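Local coordinates for protein aromatic-amino-acid aminotransferase (Burkholderia pseudomallei, PDB 4F4E) that probably transfers amino groups between aromatic amino acids such as tyrosine and 2-oxoglutarate, using covalently bound pyridoxal phosphate, and works as a homodimer, at residues G64-L69 and S272-R277; A218-V223 and R252-A257; P231-A236 and L259-S264; R368-Y373 and C399-N404. All coordinates share one frame; numbering follows the deposited sequence.

Contact 1 (G64-L69 and S272-R277); sequences GKIPLL and SLYGER
Pro67 and Ser272 join two loops in a buried contact: 64-69 runs up to helix 70-81, and 272-277 leads into strand 278-284. One direct hydrogen bond ties them. Ser272 OG donates to Pro67 O at 2.8 Å, lying in the carbonyl plane with a C=O...O angle of 152°. The serine hydroxyl is turned anti to its own nitrogen (chi1 -163°), which carries it across to the other loop. There it also meets the methyl Ile66 CG2 at 3.2 Å. Two waters add to the link. Water 1 lies 2.7 Å from Pro67 O and also reaches Ser272 O. Water 2 takes a bond from Leu69 N and is placed to donate to Ser272 O. Apolar groups close the sides: Leu69 CD2 rests on Ser272 CB at 4.0 Å, and Ile66 CG2 comes obliquely to Tyr274 CE2. The hydroxyl of Tyr274 is held by Tyr59 N, and its ring meets Tyr88 of the second subunit edge-to-face. Arg277 NH1 bonds Tyr274 O, while Arg277 NH2 bonds the phosphate oxygen OP1 of the cofactor-bearing residue at 269. The 272-277 loop thus belongs to the cofactor phosphate site at the dimer interface of a pyridoxal-phosphate-dependent aminotransferase.

Contact 2 (A218-V223 and R252-A257); sequences AQVVEV and RLFAAA
Val220 is the first residue of 218-223 to touch the other helix. Its CG1 meets Phe254 CZ at 4.1 Å, at the edge of the ring and near its plane. Val221 carries most of the contact, and its two methyls divide the work. CG2 sits over the middle of the Phe254 ring, 3.6 Å from the centroid and only 8° off the ring normal, a CH-pi contact. The same methyl reaches Leu253 CB at 4.1 Å. CG1, anti to the valine nitrogen (chi1 173°), points the other way along the helix and packs on Ala257 CB at 3.6 Å. Val221 therefore fits between the ring and the alanine just past the end of helix 249-256. Within the two segments the contact is apolar and no hydrogen bond crosses; Ala257 O is bonded by Lys225 NZ, farther along helix 214-227. The segment axes run 9.9 Å apart at their closest, with N-to-C directions 37° apart. Val221 and Phe254 have the nearest CA atoms, at 6.1 Å. Val220 also packs on Phe182 and Met185 of helix 182-189. Phe254 also touches Trp217 and Val224 of helix 214-227. The pair packs against the large sheet: Phe254 rests on Pro231 and Leu233 of strand 230-235, so the two helices cover this sheet side by side.

Contact 3 (P231-A236 and L259-S264); sequences PFLDIA and LNVFVS
Phe262 CB fills the hollow over the Phe232 ring. It stands 3.6 Å from the ring centroid, 11° off the normal, in a CH-pi contact. The Phe232 ring is carried over its neighbour strand because CG lies anti to its nitrogen (chi1 -155°). Its CE1 edge then comes in plane against Ser264 N. The two phenylalanine rings meet obliquely, with planes at 43°. On the opposite sheet face the bumps are aliphatic. Leu233 CD1, in one of two conformers, crosses to Val261 CG1 at 3.9 Å. Ile235 CG2 and Val263 CG1 lie side by side at 3.8 Å and point the same way. At the start of the strand, the Pro231 ring lies against the neighbouring strand, with CD 3.3 Å from Asn260 O and CG toward Val261 CG2.

Four backbone bonds set the parallel register: Phe262 N to Pro231 O, Leu233 N to Phe262 O, Ser264 N to Leu233 O and Ile235 N to Ser264 O. These are neighbouring strands of a beta-alpha-beta unit whose helix is 249-256. Helix 125-140 packs on the face of Phe232, Asp234, Phe262 and Ser264.

Polar groups gather at the C-terminal end. Water 3 donates to Asp234 OD1 at 2.7 Å and to Ser264 OG, bridging the strands. Ser264 OG is also bonded to Gly126 O. Asp234 OD2 bonds His156 NE2 and lies close to the cofactor pyridine nitrogen N1. A carboxylate there is consistent with the pattern of this aminotransferase family, in which an aspartate faces this nitrogen.

Contact 4 (R368-Y373 and C399-N404); sequences RGMFSY and CVAALN
A short antiparallel pairing, Phe371 with Cys399, joins strands 371-373 and 397-399 in the small two-stranded sheet. It is a non-hydrogen-bonded pair, with CA atoms 4.6 Å apart. Just beyond it the segment 399-404 bends into the 3-10 turn 400-402, and Met370 O faces the start of that turn. Two weak bonds reach this carbonyl. Val400 N lies 2.9 Å from Met370 O, but the N-H...O angle is only 121°. Ala401 N comes in straighter, at 167°, yet stands 3.5 Å from Met370 O. Cys399 CA, in the strand residue before the turn, adds a CA-H...O contact to the same oxygen at 3.3 Å.

The side chains pack on both flanks of this point. Cys399 SG, anti to its nitrogen (chi1 -173°), lies obliquely beside the Phe371 ring at 5.1 Å from the centroid, a sulfur-aromatic contact. The ring is also covered on one face by its neighbour Met370, whose CB sits above it toward the rim. Met370 then runs extended along Ala401: its CB, CG and SD each lie 4.0 Å from Ala401 CB. On the other flank, Ser372 CB meets Val400 CG2 at 4.1 Å in one of the two valine conformers.

The hydroxyl of Ser372 is bonded to Gln367 OE1 and Arg345 NH1. Arg345 NH2 also binds the carbonyls of Gly369 and Phe371. Val400 packs on Ile341 and Arg345 of helix 324-354, and Leu403 packs on Met344. Within the sheet the Phe371 ring touches Arg397. It also lies against the loop residues Asn206 and Tyr237, so the little sheet sits between the long helix and these loops.

Overall arrangement
Contact 3 pairs the two strands of a beta-alpha-beta unit; contact 2 packs the helix of that unit on the preceding helix 214-227. Their centres are 11 Å apart, and Phe254 of contact 2 packs directly on contact 3, with Phe254 CE1 3.6 Å from Pro231 CB and Phe254 CB 3.8 Å from Val261 CG2. Contacts 1 and 4 lie about 16 Å apart between centres and touch through Tyr274 OH and Met370 CE, 4.1 Å apart. Contacts 1 and 3 approach to about 8 Å between nearest atoms, and both address the cofactor at position 269: Arg277 at its phosphate, Asp234 near its ring nitrogen. Both also touch the second subunit. Contact 2 lies farther out, about 33 Å from contact 1 between centres.

Contact 1 (G64-L69 and S272-R277)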
loop_
_atom_site.group_PDB
_atom_site.type_symbol
_atom_site.label_atom_id
_atom_site.label_comp_id
_atom_site.label_asym_id
_atom_site.label_seq_id
_atom_site.Cartn_x
_atom_site.Cartn_y
_atom_site.Cartn_z
ATOM N N GLY A 64 -2.637 28.404 -3.501
ATOM C CA GLY A 64 -1.923 27.533 -2.603
ATOM C C GLY A 64 -2.464 26.127 -2.584
ATOM O O GLY A 64 -2.192 25.386 -1.626
ATOM N N LYS A 65 -3.226 25.765 -3.615
ATOM C CA LYS A 65 -3.893 24.442 -3.693
ATOM C C LYS A 65 -3.307 23.525 -4.841
ATOM O O LYS A 65 -2.677 23.945 -5.776
ATOM C CB LYS A 65 -5.441 24.597 -3.851
ATOM C CG LYS A 65 -6.130 25.614 -2.931
ATOM C CD LYS A 65 -6.018 25.136 -1.474
ATOM C CE LYS A 65 -7.039 25.811 -0.587
ATOM N NZ LYS A 65 -6.768 25.436 0.833
ATOM N N ILE A 66 -3.567 22.240 -4.755
ATOM C CA ILE A 66 -3.027 21.275 -5.741
ATOM C C ILE A 66 -3.915 21.162 -6.972
ATOM O O ILE A 66 -5.130 20.977 -6.860
ATOM C CB ILE A 66 -2.869 19.922 -5.059
ATOM C CG1 ILE A 66 -1.764 20.033 -4.023
ATOM C CG2 ILE A 66 -2.571 18.801 -6.066
ATOM C CD1 ILE A 66 -1.848 19.005 -2.966
ATOM N N PRO A 67 -3.340 21.279 -8.157
ATOM C CA PRO A 67 -4.145 21.170 -9.338
ATOM C C PRO A 67 -4.621 19.759 -9.651
ATOM O O PRO A 67 -3.912 18.770 -9.407
ATOM C CB PRO A 67 -3.199 21.628 -10.443
ATOM C CG PRO A 67 -1.879 21.065 -9.990
ATOM C CD PRO A 67 -1.903 21.324 -8.489
ATOM N N LEU A 68 -5.806 19.669 -10.224
ATOM C CA LEU A 68 -6.242 18.407 -10.831
ATOM C C LEU A 68 -5.976 18.507 -12.310
ATOM O O LEU A 68 -6.618 19.337 -13.013
ATOM C CB LEU A 68 -7.742 18.160 -10.595
ATOM C CG LEU A 68 -8.371 16.883 -11.169
ATOM C CD1 LEU A 68 -7.700 15.649 -10.610
ATOM C CD2 LEU A 68 -9.904 16.828 -10.953
ATOM N N LEU A 69 -5.078 17.654 -12.822
ATOM C CA LEU A 69 -4.714 17.764 -14.231
ATOM C C LEU A 69 -5.883 17.471 -15.158
ATOM O O LEU A 69 -6.691 16.598 -14.854
ATOM C CB LEU A 69 -3.562 16.836 -14.618
ATOM C CG LEU A 69 -2.254 16.963 -13.852
ATOM C CD1 LEU A 69 -1.233 16.201 -14.699
ATOM C CD2 LEU A 69 -1.735 18.384 -13.561
ATOM N N SER A 272 0.155 14.828 -10.627
ATOM C CA SER A 272 -0.485 15.444 -9.484
ATOM C C SER A 272 -1.461 14.456 -8.841
ATOM O O SER A 272 -2.605 14.770 -8.513
ATOM C CB SER A 272 -1.129 16.760 -9.944
ATOM O OG SER A 272 -1.424 17.558 -8.836
ATOM N N LEU A 273 -0.958 13.243 -8.600
ATOM C CA LEU A 273 -1.773 12.148 -8.114
ATOM C C LEU A 273 -1.224 11.592 -6.803
ATOM O O LEU A 273 -1.460 10.432 -6.477
ATOM C CB LEU A 273 -1.841 11.020 -9.129
ATOM C CG LEU A 273 -2.923 11.118 -10.204
ATOM C CD1 LEU A 273 -2.855 9.912 -11.140
ATOM C CD2 LEU A 273 -4.329 11.356 -9.659
ATOM N N TYR A 274 -0.550 12.460 -6.056
ATOM C CA TYR A 274 0.028 12.167 -4.728
ATOM C C TYR A 274 -0.789 11.164 -3.912
ATOM O O TYR A 274 -0.300 10.114 -3.487
ATOM C CB TYR A 274 0.162 13.468 -3.921
ATOM C CG TYR A 274 0.839 14.610 -4.640
ATOM C CD1 TYR A 274 2.220 14.795 -4.567
ATOM C CD2 TYR A 274 0.108 15.527 -5.401
ATOM C CE1 TYR A 274 2.843 15.847 -5.268
ATOM C CE2 TYR A 274 0.745 16.573 -6.082
ATOM C CZ TYR A 274 2.101 16.731 -5.979
ATOM O OH TYR A 274 2.719 17.784 -6.668
ATOM N N GLY A 275 -2.052 11.493 -3.708
ATOM C CA GLY A 275 -2.911 10.744 -2.789
ATOM C C GLY A 275 -3.528 9.462 -3.335
ATOM O O GLY A 275 -4.229 8.785 -2.595
ATOM N N GLU A 276 -3.274 9.108 -4.599
ATOM C CA GLU A 276 -3.693 7.793 -5.156
ATOM C C GLU A 276 -2.567 6.732 -5.133
ATOM O O GLU A 276 -2.839 5.548 -5.372
ATOM C CB GLU A 276 -4.277 7.924 -6.565
ATOM C CG GLU A 276 -5.484 8.849 -6.657
ATOM C CD GLU A 276 -6.745 8.383 -5.944
ATOM O OE1 GLU A 276 -6.698 7.462 -5.061
ATOM O OE2 GLU A 276 -7.784 9.041 -6.215
ATOM N N ARG A 277 -1.329 7.149 -4.825
ATOM C CA ARG A 277 -0.203 6.247 -4.517
ATOM C C ARG A 277 0.140 5.384 -5.753
ATOM O O ARG A 277 -0.022 4.165 -5.741
ATOM C CB ARG A 277 -0.472 5.343 -3.320
ATOM C CG ARG A 277 -1.117 6.040 -2.102
ATOM C CD ARG A 277 -0.341 7.239 -1.603
ATOM N NE ARG A 277 1.039 6.933 -1.299
ATOM C CZ ARG A 277 2.120 7.485 -1.863
ATOM N NH1 ARG A 277 2.049 8.411 -2.825
ATOM N NH2 ARG A 277 3.325 7.068 -1.468
HETATM O O HOH W 1 -4.643 16.504 -8.090
HETATM O O HOH W 2 -4.284 15.347 -11.163
#

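Contact 2 (A218-V223 and R252-A257)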
loop_
_atom_site.group_PDB
_atom_site.type_symbol
_atom_site.label_atom_id
_atom_site.label_comp_id
_atom_site.label_asym_id
_atom_site.label_seq_id
_atom_site.Cartn_x
_atom_site.Cartn_y
_atom_site.Cartn_z
ATOM N N ALA A 218 27.917 9.680 -16.692
ATOM C CA ALA A 218 28.704 8.604 -17.340
ATOM C C ALA A 218 29.812 8.092 -16.423
ATOM O O ALA A 218 30.124 6.886 -16.404
ATOM C CB ALA A 218 29.272 9.084 -18.695
ATOM N N GLN A 219 30.401 8.990 -15.640
ATOM C CA GLN A 219 31.438 8.587 -14.694
ATOM C C GLN A 219 30.833 7.742 -13.582
ATOM O O GLN A 219 31.434 6.766 -13.144
ATOM C CB GLN A 219 32.150 9.782 -14.092
ATOM C CG GLN A 219 32.874 10.577 -15.174
ATOM C CD GLN A 219 33.582 11.795 -14.644
ATOM O OE1 GLN A 219 34.659 11.681 -14.066
ATOM N NE2 GLN A 219 33.017 12.963 -14.881
ATOM N N VAL A 220 29.650 8.141 -13.123
ATOM C CA VAL A 220 28.977 7.371 -12.092
ATOM C C VAL A 220 28.687 5.943 -12.568
ATOM O O VAL A 220 28.977 4.986 -11.858
ATOM C CB VAL A 220 27.692 8.053 -11.588
ATOM C CG1 VAL A 220 26.984 7.139 -10.617
ATOM C CG2 VAL A 220 28.049 9.372 -10.901
ATOM N N VAL A 221 28.108 5.823 -13.762
ATOM C CA VAL A 221 27.818 4.518 -14.345
ATOM C C VAL A 221 29.110 3.677 -14.428
ATOM O O VAL A 221 29.094 2.517 -14.058
ATOM C CB VAL A 221 27.186 4.654 -15.754
ATOM C CG1 VAL A 221 27.029 3.312 -16.439
ATOM C CG2 VAL A 221 25.827 5.364 -15.637
ATOM N N GLU A 222 30.212 4.279 -14.893
ATOM C CA GLU A 222 31.477 3.534 -15.046
ATOM C C GLU A 222 31.987 2.995 -13.703
ATOM O O GLU A 222 32.436 1.830 -13.617
ATOM C CB GLU A 222 32.559 4.369 -15.744
ATOM C CG GLU A 222 33.865 3.607 -15.989
ATOM C CD GLU A 222 34.894 3.695 -14.831
ATOM O OE1 GLU A 222 34.900 4.706 -14.086
ATOM O OE2 GLU A 222 35.727 2.755 -14.683
ATOM N N VAL A 223 31.890 3.802 -12.646
ATOM C CA VAL A 223 32.312 3.347 -11.307
ATOM C C VAL A 223 31.397 2.282 -10.730
ATOM O O VAL A 223 31.874 1.284 -10.218
ATOM C CB VAL A 223 32.489 4.516 -10.306
ATOM C CG1 VAL A 223 32.919 3.992 -8.948
ATOM C CG2 VAL A 223 33.541 5.471 -10.843
ATOM N N ARG A 252 18.414 5.475 -18.531
ATOM C CA ARG A 252 18.802 4.876 -19.798
ATOM C C ARG A 252 20.301 4.601 -19.928
ATOM O O ARG A 252 20.676 3.586 -20.537
ATOM C CB ARG A 252 18.282 5.736 -20.962
ATOM C CG ARG A 252 16.742 5.756 -20.923
ATOM C CD ARG A 252 16.097 6.530 -22.059
ATOM N NE ARG A 252 14.652 6.693 -21.774
ATOM C CZ ARG A 252 13.760 7.288 -22.580
ATOM N NH1 ARG A 252 14.096 7.760 -23.755
ATOM N NH2 ARG A 252 12.494 7.377 -22.228
ATOM N N LEU A 253 21.119 5.464 -19.318
ATOM C CA LEU A 253 22.584 5.289 -19.288
ATOM C C LEU A 253 22.936 4.019 -18.531
ATOM O O LEU A 253 23.810 3.269 -18.965
ATOM C CB LEU A 253 23.287 6.496 -18.632
ATOM C CG LEU A 253 23.406 7.735 -19.529
ATOM C CD1 LEU A 253 23.816 9.059 -18.817
ATOM C CD2 LEU A 253 24.384 7.431 -20.650
ATOM N N PHE A 254 22.245 3.790 -17.408
ATOM C CA PHE A 254 22.460 2.558 -16.628
ATOM C C PHE A 254 21.941 1.352 -17.395
ATOM O O PHE A 254 22.578 0.292 -17.390
ATOM C CB PHE A 254 21.839 2.618 -15.234
ATOM C CG PHE A 254 22.674 3.386 -14.233
ATOM C CD1 PHE A 254 23.673 2.772 -13.564
ATOM C CD2 PHE A 254 22.428 4.701 -13.990
ATOM C CE1 PHE A 254 24.436 3.460 -12.651
ATOM C CE2 PHE A 254 23.188 5.413 -13.070
ATOM C CZ PHE A 254 24.206 4.774 -12.406
ATOM N N ALA A 255 20.799 1.512 -18.055
ATOM C CA ALA A 255 20.229 0.436 -18.840
ATOM C C ALA A 255 21.193 0.027 -19.951
ATOM O O ALA A 255 21.396 -1.175 -20.170
ATOM C CB ALA A 255 18.858 0.842 -19.414
ATOM N N ALA A 256 21.810 1.008 -20.605
ATOM C CA ALA A 256 22.695 0.765 -21.744
ATOM C C ALA A 256 23.976 0.060 -21.334
ATOM O O ALA A 256 24.638 -0.544 -22.183
ATOM C CB ALA A 256 23.023 2.087 -22.465
ATOM N N ALA A 257 24.326 0.150 -20.045
ATOM C CA ALA A 257 25.547 -0.446 -19.480
ATOM C C ALA A 257 25.485 -1.923 -19.094
ATOM O O ALA A 257 26.469 -2.453 -18.576
ATOM C CB ALA A 257 26.032 0.385 -18.272
#

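Contact 3 (P231-A236 and L259-S264)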
loop_
_atom_site.group_PDB
_atom_site.type_symbol
_atom_site.label_atom_id
_atom_site.label_comp_id
_atom_site.label_asym_id
_atom_site.label_seq_id
_atom_site.Cartn_x
_atom_site.Cartn_y
_atom_site.Cartn_z
ATOM N N PRO A 231 22.985 -0.018 -8.464
ATOM C CA PRO A 231 22.359 1.297 -8.580
ATOM C C PRO A 231 20.848 1.206 -8.354
ATOM O O PRO A 231 20.178 0.366 -8.948
ATOM C CB PRO A 231 22.666 1.717 -10.008
ATOM C CG PRO A 231 22.755 0.429 -10.751
ATOM C CD PRO A 231 23.267 -0.615 -9.774
ATOM N N PHE A 232 20.357 2.115 -7.528
ATOM C CA PHE A 232 18.955 2.198 -7.220
ATOM C C PHE A 232 18.527 3.593 -7.618
ATOM O O PHE A 232 18.658 4.573 -6.854
ATOM C CB PHE A 232 18.645 1.848 -5.732
ATOM C CG PHE A 232 17.224 1.342 -5.504
ATOM C CD1 PHE A 232 16.136 1.844 -6.244
ATOM C CD2 PHE A 232 16.972 0.408 -4.537
ATOM C CE1 PHE A 232 14.832 1.354 -6.032
ATOM C CE2 PHE A 232 15.664 -0.082 -4.322
ATOM C CZ PHE A 232 14.605 0.379 -5.080
ATOM N N LEU A 233 18.014 3.723 -8.846
ATOM C CA LEU A 233 17.604 5.043 -9.327
ATOM C C LEU A 233 16.221 5.373 -8.761
ATOM O O LEU A 233 15.332 4.507 -8.691
ATOM C CB LEU A 233 17.617 5.086 -10.861
ATOM C CG LEU A 233 19.024 5.051 -11.472
ATOM C CD1 LEU A 233 18.973 4.533 -12.888
ATOM C CD2 LEU A 233 19.647 6.452 -11.448
ATOM N N ASP A 234 16.038 6.623 -8.346
ATOM C CA ASP A 234 14.763 7.134 -7.830
ATOM C C ASP A 234 14.382 8.307 -8.725
ATOM O O ASP A 234 15.061 9.359 -8.751
ATOM C CB ASP A 234 14.943 7.616 -6.398
ATOM C CG ASP A 234 13.662 8.135 -5.765
ATOM O OD1 ASP A 234 12.700 8.492 -6.501
ATOM O OD2 ASP A 234 13.614 8.210 -4.504
ATOM N N ILE A 235 13.362 8.060 -9.550
ATOM C CA ILE A 235 12.866 9.018 -10.564
ATOM C C ILE A 235 11.426 9.433 -10.232
ATOM O O ILE A 235 10.437 8.830 -10.663
ATOM C CB ILE A 235 13.062 8.490 -12.006
ATOM C CG1 ILE A 235 12.744 9.574 -13.056
ATOM C CG2 ILE A 235 12.313 7.151 -12.233
ATOM C CD1 ILE A 235 13.190 9.193 -14.499
ATOM N N ALA A 236 11.330 10.460 -9.394
ATOM C CA ALA A 236 10.063 10.950 -8.893
ATOM C C ALA A 236 9.570 12.192 -9.655
ATOM O O ALA A 236 8.461 12.636 -9.426
ATOM C CB ALA A 236 10.184 11.257 -7.412
ATOM N N LEU A 259 23.858 -3.572 -16.695
ATOM C CA LEU A 259 23.899 -3.652 -15.257
ATOM C C LEU A 259 22.549 -4.147 -14.756
ATOM O O LEU A 259 21.533 -3.962 -15.422
ATOM C CB LEU A 259 24.140 -2.236 -14.680
ATOM C CG LEU A 259 25.497 -1.617 -15.005
ATOM C CD1 LEU A 259 25.636 -0.223 -14.419
ATOM C CD2 LEU A 259 26.597 -2.522 -14.475
ATOM N N ASN A 260 22.547 -4.784 -13.589
ATOM C CA ASN A 260 21.322 -4.971 -12.862
ATOM C C ASN A 260 21.040 -3.647 -12.153
ATOM O O ASN A 260 21.941 -3.111 -11.453
ATOM C CB ASN A 260 21.455 -6.109 -11.896
ATOM C CG ASN A 260 21.728 -7.435 -12.614
ATOM O OD1 ASN A 260 22.640 -8.140 -12.259
ATOM N ND2 ASN A 260 20.956 -7.741 -13.656
ATOM N N VAL A 261 19.867 -3.081 -12.417
ATOM C CA VAL A 261 19.524 -1.726 -12.000
ATOM C C VAL A 261 18.153 -1.814 -11.369
ATOM O O VAL A 261 17.269 -2.487 -11.906
ATOM C CB VAL A 261 19.432 -0.735 -13.200
ATOM C CG1 VAL A 261 19.150 0.691 -12.712
ATOM C CG2 VAL A 261 20.692 -0.763 -14.064
ATOM N N PHE A 262 17.979 -1.172 -10.224
ATOM C CA PHE A 262 16.667 -0.977 -9.608
ATOM C C PHE A 262 16.208 0.440 -9.900
ATOM O O PHE A 262 17.035 1.360 -9.878
ATOM C CB PHE A 262 16.746 -1.183 -8.096
ATOM C CG PHE A 262 16.850 -2.627 -7.681
ATOM C CD1 PHE A 262 17.965 -3.356 -7.967
ATOM C CD2 PHE A 262 15.848 -3.212 -6.954
ATOM C CE1 PHE A 262 18.083 -4.660 -7.576
ATOM C CE2 PHE A 262 15.945 -4.519 -6.563
ATOM C CZ PHE A 262 17.067 -5.248 -6.865
ATOM N N VAL A 263 14.913 0.620 -10.199
ATOM C CA VAL A 263 14.344 1.935 -10.482
ATOM C C VAL A 263 13.028 2.090 -9.751
ATOM O O VAL A 263 12.073 1.364 -10.039
ATOM C CB VAL A 263 14.054 2.162 -11.978
ATOM C CG1 VAL A 263 13.569 3.589 -12.214
ATOM C CG2 VAL A 263 15.320 1.876 -12.831
ATOM N N SER A 264 12.970 3.020 -8.803
ATOM C CA SER A 264 11.684 3.428 -8.237
ATOM C C SER A 264 11.219 4.644 -9.032
ATOM O O SER A 264 11.956 5.650 -9.130
ATOM C CB SER A 264 11.804 3.834 -6.781
ATOM O OG SER A 264 10.671 4.630 -6.415
HETATM O O HOH W 3 10.177 7.568 -7.028
#

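Contact 4 (R368-Y373 and C399-N404)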
loop_
_atom_site.group_PDB
_atom_site.type_symbol
_atom_site.label_atom_id
_atom_site.label_comp_id
_atom_site.label_asym_id
_atom_site.label_seq_id
_atom_site.Cartn_x
_atom_site.Cartn_y
_atom_site.Cartn_z
ATOM N N ARG A 368 17.162 22.618 -10.279
ATOM C CA ARG A 368 16.005 22.114 -11.024
ATOM C C ARG A 368 15.035 21.348 -10.155
ATOM O O ARG A 368 15.429 20.669 -9.220
ATOM C CB ARG A 368 16.449 21.154 -12.138
ATOM C CG ARG A 368 17.417 21.767 -13.101
ATOM C CD ARG A 368 17.393 21.044 -14.436
ATOM N NE ARG A 368 17.842 19.704 -14.231
ATOM C CZ ARG A 368 17.826 18.747 -15.143
ATOM N NH1 ARG A 368 17.444 18.987 -16.401
ATOM N NH2 ARG A 368 18.288 17.563 -14.796
ATOM N N GLY A 369 13.773 21.395 -10.550
ATOM C CA GLY A 369 12.696 20.662 -9.907
ATOM C C GLY A 369 11.983 21.539 -8.918
ATOM O O GLY A 369 12.034 22.781 -9.003
ATOM N N MET A 370 11.328 20.907 -7.957
ATOM C CA MET A 370 10.451 21.639 -7.057
ATOM C C MET A 370 11.201 22.383 -5.941
ATOM O O MET A 370 10.620 23.231 -5.282
ATOM C CB MET A 370 9.467 20.688 -6.402
ATOM C CG MET A 370 8.604 20.045 -7.453
ATOM S SD MET A 370 7.026 19.611 -6.731
ATOM C CE MET A 370 6.435 18.796 -8.211
ATOM N N PHE A 371 12.456 22.024 -5.707
ATOM C CA PHE A 371 13.221 22.576 -4.566
ATOM C C PHE A 371 14.474 23.321 -4.934
ATOM O O PHE A 371 15.108 23.070 -5.977
ATOM C CB PHE A 371 13.633 21.445 -3.620
ATOM C CG PHE A 371 12.483 20.635 -3.187
ATOM C CD1 PHE A 371 11.610 21.123 -2.238
ATOM C CD2 PHE A 371 12.237 19.412 -3.779
ATOM C CE1 PHE A 371 10.499 20.415 -1.888
ATOM C CE2 PHE A 371 11.140 18.674 -3.426
ATOM C CZ PHE A 371 10.255 19.169 -2.477
ATOM N N SER A 372 14.869 24.208 -4.026
ATOM C CA SER A 372 16.206 24.798 -4.051
ATOM C C SER A 372 16.708 24.943 -2.627
ATOM O O SER A 372 15.936 25.207 -1.697
ATOM C CB SER A 372 16.194 26.189 -4.710
ATOM O OG SER A 372 16.665 26.128 -6.061
ATOM N N TYR A 373 18.007 24.745 -2.455
ATOM C CA TYR A 373 18.685 25.184 -1.237
ATOM C C TYR A 373 19.032 26.664 -1.447
ATOM O O TYR A 373 19.968 27.014 -2.215
ATOM C CB TYR A 373 19.911 24.311 -0.944
ATOM C CG TYR A 373 19.640 23.199 0.086
ATOM C CD1 TYR A 373 18.410 22.569 0.173
ATOM C CD2 TYR A 373 20.626 22.804 0.985
ATOM C CE1 TYR A 373 18.148 21.619 1.152
ATOM C CE2 TYR A 373 20.389 21.832 1.947
ATOM C CZ TYR A 373 19.154 21.215 2.014
ATOM O OH TYR A 373 18.891 20.251 2.967
ATOM N N CYS A 399 10.523 25.464 -1.498
ATOM C CA CYS A 399 9.765 24.889 -2.570
ATOM C C CYS A 399 9.431 25.991 -3.574
ATOM O O CYS A 399 8.560 26.831 -3.332
ATOM C CB CYS A 399 8.496 24.256 -2.029
ATOM S SG CYS A 399 7.587 23.345 -3.292
ATOM N N VAL A 400 10.225 26.041 -4.633
ATOM C CA VAL A 400 10.044 26.982 -5.691
ATOM C C VAL A 400 8.731 26.735 -6.424
ATOM O O VAL A 400 8.157 27.647 -6.974
ATOM C CB VAL A 400 11.276 26.957 -6.623
ATOM C CG1 VAL A 400 11.035 27.782 -7.855
ATOM C CG2 VAL A 400 12.470 27.515 -5.870
ATOM N N ALA A 401 8.238 25.491 -6.362
ATOM C CA ALA A 401 6.902 25.110 -6.855
ATOM C C ALA A 401 5.736 25.688 -6.059
ATOM O O ALA A 401 4.563 25.532 -6.476
ATOM C CB ALA A 401 6.784 23.571 -6.958
ATOM N N ALA A 402 6.021 26.304 -4.906
ATOM C CA ALA A 402 5.030 27.039 -4.118
ATOM C C ALA A 402 5.055 28.574 -4.334
ATOM O O ALA A 402 4.254 29.320 -3.781
ATOM C CB ALA A 402 5.186 26.686 -2.631
ATOM N N LEU A 403 5.892 29.001 -5.248
ATOM C CA LEU A 403 5.955 30.409 -5.668
ATOM C C LEU A 403 5.036 30.555 -6.882
ATOM O O LEU A 403 4.938 29.649 -7.704
ATOM C CB LEU A 403 7.382 30.780 -6.083
ATOM C CG LEU A 403 8.455 30.761 -4.996
ATOM C CD1 LEU A 403 9.836 31.027 -5.614
ATOM C CD2 LEU A 403 8.118 31.794 -3.948
ATOM N N ASN A 404 4.412 31.705 -6.987
ATOM C CA ASN A 404 3.596 32.025 -8.125
ATOM C C ASN A 404 3.590 33.527 -8.283
ATOM O O ASN A 404 4.102 34.250 -7.439
ATOM C CB ASN A 404 2.180 31.487 -7.892
ATOM C CG ASN A 404 1.650 31.844 -6.526
ATOM O OD1 ASN A 404 1.324 33.030 -6.235
ATOM N ND2 ASN A 404 1.526 30.839 -5.679
#